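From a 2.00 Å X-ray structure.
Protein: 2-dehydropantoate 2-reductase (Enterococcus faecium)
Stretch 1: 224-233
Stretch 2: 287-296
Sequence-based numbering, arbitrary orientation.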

ATOM      1  N   GLU B 224       8.330  -9.670   7.590  1.00 15.62           N
ATOM      2  CA  GLU B 224       8.170  -8.695   8.661  1.00 15.18           C
ATOM      3  C   GLU B 224       7.603  -9.362   9.924  1.00 15.22           C
ATOM      4  O   GLU B 224       8.141  -9.184  11.018  1.00 15.38           O
ATOM      5  CB  GLU B 224       7.281  -7.518   8.214  1.00 14.71           C
ATOM      6  CG  GLU B 224       7.895  -6.687   7.100  1.00 14.49           C
ATOM      7  CD  GLU B 224       7.079  -5.466   6.713  1.00 13.83           C
ATOM      8  OE1 GLU B 224       6.000  -5.242   7.303  1.00 13.07           O
ATOM      9  OE2 GLU B 224       7.511  -4.750   5.783  1.00 13.07           O
ATOM     10  N   PHE B 225       6.529 -10.127   9.772  1.00 15.47           N
ATOM     11  CA  PHE B 225       5.980 -10.930  10.883  1.00 15.43           C
ATOM     12  C   PHE B 225       7.070 -11.798  11.538  1.00 15.92           C
ATOM     13  O   PHE B 225       7.182 -11.865  12.767  1.00 15.74           O
ATOM     14  CB  PHE B 225       4.841 -11.841  10.383  1.00 15.26           C
ATOM     15  CG  PHE B 225       3.483 -11.180  10.330  1.00 15.50           C
ATOM     16  CD1 PHE B 225       3.193 -10.202   9.389  1.00 15.47           C
ATOM     17  CD2 PHE B 225       2.463 -11.577  11.213  1.00 15.70           C
ATOM     18  CE1 PHE B 225       1.931  -9.619   9.325  1.00 15.22           C
ATOM     19  CE2 PHE B 225       1.203 -10.998  11.157  1.00 15.41           C
ATOM     20  CZ  PHE B 225       0.937 -10.025  10.202  1.00 15.55           C
ATOM     21  N   ALA B 226       7.873 -12.455  10.701  1.00 16.60           N
ATOM     22  CA  ALA B 226       8.911 -13.384  11.174  1.00 17.56           C
ATOM     23  C   ALA B 226      10.060 -12.696  11.921  1.00 18.56           C
ATOM     24  O   ALA B 226      10.577 -13.240  12.894  1.00 18.66           O
ATOM     25  CB  ALA B 226       9.447 -14.184  10.013  1.00 18.03           C
ATOM     26  N   LYS B 227      10.463 -11.514  11.451  1.00 19.77           N
ATOM     27  CA  LYS B 227      11.505 -10.731  12.124  1.00 21.46           C
ATOM     28  C   LYS B 227      11.071 -10.319  13.522  1.00 21.11           C
ATOM     29  O   LYS B 227      11.843 -10.406  14.477  1.00 21.31           O
ATOM     30  CB  LYS B 227      11.875  -9.483  11.312  1.00 23.36           C
ATOM     31  CG  LYS B 227      12.946  -9.703  10.279  1.00 26.28           C
ATOM     32  CD  LYS B 227      13.371  -8.404   9.592  1.00 29.01           C
ATOM     33  CE  LYS B 227      14.365  -8.686   8.455  1.00 31.28           C
ATOM     34  NZ  LYS B 227      13.794  -9.464   7.308  1.00 31.95           N
ATOM     35  N   VAL B 228       9.822  -9.888  13.636  1.00 19.85           N
ATOM     36  CA  VAL B 228       9.247  -9.513  14.905  1.00 19.59           C
ATOM     37  C   VAL B 228       9.063 -10.749  15.817  1.00 18.93           C
ATOM     38  O   VAL B 228       9.395 -10.701  17.014  1.00 18.41           O
ATOM     39  CB  VAL B 228       7.931  -8.737  14.654  1.00 20.07           C
ATOM     40  CG1 VAL B 228       7.017  -8.751  15.848  1.00 20.19           C
ATOM     41  CG2 VAL B 228       8.265  -7.308  14.226  1.00 19.80           C
ATOM     42  N   ALA B 229       8.586 -11.850  15.250  1.00 18.31           N
ATOM     43  CA  ALA B 229       8.420 -13.121  15.991  1.00 18.30           C
ATOM     44  C   ALA B 229       9.754 -13.656  16.530  1.00 18.95           C
ATOM     45  O   ALA B 229       9.821 -14.153  17.657  1.00 17.93           O
ATOM     46  CB  ALA B 229       7.743 -14.162  15.119  1.00 18.13           C
ATOM     47  N   ALA B 230      10.819 -13.520  15.737  1.00 19.06           N
ATOM     48  CA  ALA B 230      12.150 -13.950  16.169  1.00 19.75           C
ATOM     49  C   ALA B 230      12.627 -13.217  17.438  1.00 20.25           C
ATOM     50  O   ALA B 230      13.266 -13.811  18.299  1.00 20.60           O
ATOM     51  CB  ALA B 230      13.159 -13.780  15.043  1.00 19.73           C
ATOM     52  N   VAL B 231      12.304 -11.936  17.552  1.00 21.00           N
ATOM     53  CA  VAL B 231      12.603 -11.170  18.767  1.00 21.76           C
ATOM     54  C   VAL B 231      11.891 -11.799  19.962  1.00 22.13           C
ATOM     55  O   VAL B 231      12.431 -11.844  21.066  1.00 23.59           O
ATOM     56  CB  VAL B 231      12.190  -9.688  18.631  1.00 22.38           C
ATOM     57  CG1 VAL B 231      12.434  -8.931  19.939  1.00 22.91           C
ATOM     58  CG2 VAL B 231      12.942  -9.017  17.488  1.00 22.46           C
ATOM     59  N   GLU B 232      10.695 -12.314  19.742  1.00 21.68           N
ATOM     60  CA  GLU B 232       9.934 -12.986  20.800  1.00 22.66           C
ATOM     61  C   GLU B 232      10.227 -14.507  20.872  1.00 23.72           C
ATOM     62  O   GLU B 232       9.430 -15.267  21.406  1.00 24.58           O
ATOM     63  CB  GLU B 232       8.444 -12.705  20.604  1.00 21.84           C
ATOM     64  CG  GLU B 232       8.156 -11.208  20.611  1.00 21.35           C
ATOM     65  CD  GLU B 232       6.756 -10.828  20.216  1.00 21.11           C
ATOM     66  OE1 GLU B 232       6.021 -11.672  19.653  1.00 20.65           O
ATOM     67  OE2 GLU B 232       6.393  -9.653  20.460  1.00 20.60           O
ATOM     68  N   LYS B 233      11.385 -14.918  20.347  1.00 24.84           N
ATOM     69  CA  LYS B 233      11.889 -16.288  20.453  1.00 26.67           C
ATOM     70  C   LYS B 233      11.027 -17.288  19.712  1.00 26.55           C
ATOM     71  O   LYS B 233      10.989 -18.460  20.079  1.00 25.92           O
ATOM     72  CB  LYS B 233      12.036 -16.727  21.922  1.00 28.77           C
ATOM     73  CG  LYS B 233      12.716 -15.711  22.828  1.00 30.00           C
ATOM     74  CD  LYS B 233      14.105 -15.362  22.332  1.00 33.45           C
ATOM     75  CE  LYS B 233      14.812 -14.383  23.271  1.00 34.89           C
ATOM     76  NZ  LYS B 233      15.904 -13.685  22.545  1.00 35.60           N
ATOM     77  N   LYS B 287       8.763  -0.992  18.812  1.00 24.09           N
ATOM     78  CA  LYS B 287       9.323  -1.333  20.119  1.00 25.11           C
ATOM     79  C   LYS B 287      10.659  -2.062  19.988  1.00 23.75           C
ATOM     80  O   LYS B 287      11.568  -1.821  20.761  1.00 25.07           O
ATOM     81  CB  LYS B 287       8.325  -2.210  20.880  1.00 26.92           C
ATOM     82  CG  LYS B 287       8.722  -2.532  22.309  1.00 28.77           C
ATOM     83  CD  LYS B 287       7.680  -3.444  22.932  1.00 29.80           C
ATOM     84  CE  LYS B 287       8.036  -3.794  24.372  1.00 30.75           C
ATOM     85  NZ  LYS B 287       6.926  -4.553  24.997  1.00 30.08           N
ATOM     86  N   TYR B 288      10.768  -2.958  19.013  1.00 22.00           N
ATOM     87  CA  TYR B 288      11.958  -3.792  18.859  1.00 21.03           C
ATOM     88  C   TYR B 288      13.039  -3.233  17.919  1.00 20.90           C
ATOM     89  O   TYR B 288      14.104  -3.833  17.793  1.00 20.74           O
ATOM     90  CB  TYR B 288      11.570  -5.193  18.389  1.00 20.65           C
ATOM     91  CG  TYR B 288      10.595  -5.945  19.284  1.00 20.35           C
ATOM     92  CD1 TYR B 288      10.595  -5.778  20.677  1.00 20.89           C
ATOM     93  CD2 TYR B 288       9.709  -6.855  18.741  1.00 20.03           C
ATOM     94  CE1 TYR B 288       9.717  -6.486  21.480  1.00 20.70           C
ATOM     95  CE2 TYR B 288       8.836  -7.566  19.536  1.00 19.87           C
ATOM     96  CZ  TYR B 288       8.846  -7.375  20.907  1.00 20.34           C
ATOM     97  OH  TYR B 288       7.966  -8.093  21.688  1.00 19.90           O
ATOM     98  N   GLY B 289      12.784  -2.094  17.283  1.00 20.24           N
ATOM     99  CA  GLY B 289      13.716  -1.552  16.289  1.00 20.42           C
ATOM    100  C   GLY B 289      13.751  -2.395  15.019  1.00 19.97           C
ATOM    101  O   GLY B 289      14.805  -2.570  14.417  1.00 20.29           O
ATOM    102  N   VAL B 290      12.597  -2.918  14.616  1.00 18.99           N
ATOM    103  CA  VAL B 290      12.483  -3.763  13.440  1.00 18.62           C
ATOM    104  C   VAL B 290      11.580  -3.056  12.424  1.00 18.04           C
ATOM    105  O   VAL B 290      10.437  -2.713  12.730  1.00 17.31           O
ATOM    106  CB  VAL B 290      11.883  -5.151  13.781  1.00 18.74           C
ATOM    107  CG1 VAL B 290      11.614  -5.952  12.512  1.00 18.85           C
ATOM    108  CG2 VAL B 290      12.816  -5.930  14.703  1.00 19.39           C
ATOM    109  N   ALA B 291      12.091  -2.859  11.213  1.00 17.28           N
ATOM    110  CA  ALA B 291      11.358  -2.151  10.184  1.00 16.59           C
ATOM    111  C   ALA B 291      10.196  -3.030   9.714  1.00 15.43           C
ATOM    112  O   ALA B 291      10.395  -4.199   9.427  1.00 15.71           O
ATOM    113  CB  ALA B 291      12.284  -1.807   9.034  1.00 16.69           C
ATOM    114  N   THR B 292       8.988  -2.475   9.679  1.00 15.02           N
ATOM    115  CA  THR B 292       7.814  -3.184   9.180  1.00 14.59           C
ATOM    116  C   THR B 292       7.000  -2.327   8.186  1.00 14.37           C
ATOM    117  O   THR B 292       5.803  -2.135   8.362  1.00 13.22           O
ATOM    118  CB  THR B 292       6.878  -3.607  10.336  1.00 14.55           C
ATOM    119  OG1 THR B 292       6.416  -2.432  11.006  1.00 14.58           O
ATOM    120  CG2 THR B 292       7.586  -4.532  11.336  1.00 14.67           C
ATOM    121  N   PRO B 293       7.659  -1.826   7.135  1.00 14.35           N
ATOM    122  CA  PRO B 293       7.034  -0.851   6.251  1.00 14.08           C
ATOM    123  C   PRO B 293       5.802  -1.362   5.513  1.00 13.33           C
ATOM    124  O   PRO B 293       4.870  -0.589   5.322  1.00 12.46           O
ATOM    125  CB  PRO B 293       8.148  -0.502   5.269  1.00 14.18           C
ATOM    126  CG  PRO B 293       9.054  -1.690   5.284  1.00 14.67           C
ATOM    127  CD  PRO B 293       9.024  -2.175   6.696  1.00 14.52           C
ATOM    128  N   TYR B 294       5.798  -2.628   5.090  1.00 13.09           N
ATOM    129  CA  TYR B 294       4.618  -3.157   4.390  1.00 13.15           C
ATOM    130  C   TYR B 294       3.425  -3.244   5.351  1.00 13.27           C
ATOM    131  O   TYR B 294       2.314  -2.911   4.987  1.00 13.52           O
ATOM    132  CB  TYR B 294       4.898  -4.523   3.720  1.00 12.95           C
ATOM    133  CG  TYR B 294       5.550  -4.448   2.341  1.00 13.15           C
ATOM    134  CD1 TYR B 294       6.584  -3.561   2.067  1.00 13.08           C
ATOM    135  CD2 TYR B 294       5.114  -5.275   1.312  1.00 13.07           C
ATOM    136  CE1 TYR B 294       7.176  -3.519   0.821  1.00 13.11           C
ATOM    137  CE2 TYR B 294       5.686  -5.239   0.056  1.00 12.97           C
ATOM    138  CZ  TYR B 294       6.719  -4.355  -0.187  1.00 13.32           C
ATOM    139  OH  TYR B 294       7.307  -4.304  -1.425  1.00 13.21           O
ATOM    140  N   CYS B 295       3.658  -3.657   6.593  1.00 13.69           N
ATOM    141  CA  CYS B 295       2.586  -3.671   7.605  1.00 13.76           C
ATOM    142  C   CYS B 295       2.115  -2.250   7.901  1.00 13.70           C
ATOM    143  O   CYS B 295       0.909  -2.008   8.021  1.00 13.70           O
ATOM    144  CB  CYS B 295       3.034  -4.379   8.895  1.00 13.96           C
ATOM    145  SG  CYS B 295       3.171  -6.183   8.797  1.00 14.65           S
ATOM    146  N   ASP B 296       3.056  -1.309   7.987  1.00 13.41           N
ATOM    147  CA  ASP B 296       2.715   0.124   8.168  1.00 13.31           C
ATOM    148  C   ASP B 296       1.819   0.622   7.013  1.00 12.82           C
ATOM    149  O   ASP B 296       0.749   1.193   7.229  1.00 12.69           O
ATOM    150  CB  ASP B 296       3.978   0.980   8.216  1.00 13.40           C
ATOM    151  CG  ASP B 296       4.888   0.672   9.423  1.00 14.01           C
ATOM    152  OD1 ASP B 296       4.552  -0.173  10.298  1.00 13.17           O
ATOM    153  OD2 ASP B 296       5.986   1.267   9.466  1.00 14.29           O
TER

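The contact is polar at both ends and apolar between, and it buries 567 Å² summed over the two sides. At one end the buried carboxylate of E224 meets the start of the helix 293-296. OE2 of E224 accepts a hydrogen bond from N of Y294 at 2.8 Å, and OE1 of E224 accepts one from N of C295 at 2.9 Å; both N-H...O angles are 157°. These amides lie in the first turn of the helix, where no preceding turn supplies carbonyl acceptors, so a carboxylate from the other stretch satisfies them. T292 holds the N-cap position, but its side chain makes no capping bond. The next amide, N of D296, is satisfied within the helix by O of T292 (2.9 Å). E224 reaches its donors with chi1 m and chi2 t, an extended arm whose CA-to-CB bond already points toward the partner. N of P293 lies 3.2 Å from OE2 of E224, but it carries no hydrogen, so this is packing rather than bonding.

Beside this site, SG of C295 lies 3.7 Å from CE1 of F225, oblique to the ring. The middle is apolar: CG2 of V228 packs 4.0 Å from CG1 of V290 and 4.1 Å from CG2 of T292, while CB of K227 approaches CG1 of V290 at 3.7 Å. The lysine's end leads away, leaving its aliphatic base in the contact.

V231 covers one face of Y288, its CG1 3.5 Å from the ring centroid and 11° off the normal, a CH-pi arrangement. At the ring edge, OH of Y288 donates to OE2 of E232 at 2.5 Å, a short hydrogen bond. E232 has left helical phi/psi, and its side chain, though starting sideways, ends nearer the tyrosine. Both its carboxylate oxygens also have hydrogen-bond partners elsewhere in the structure.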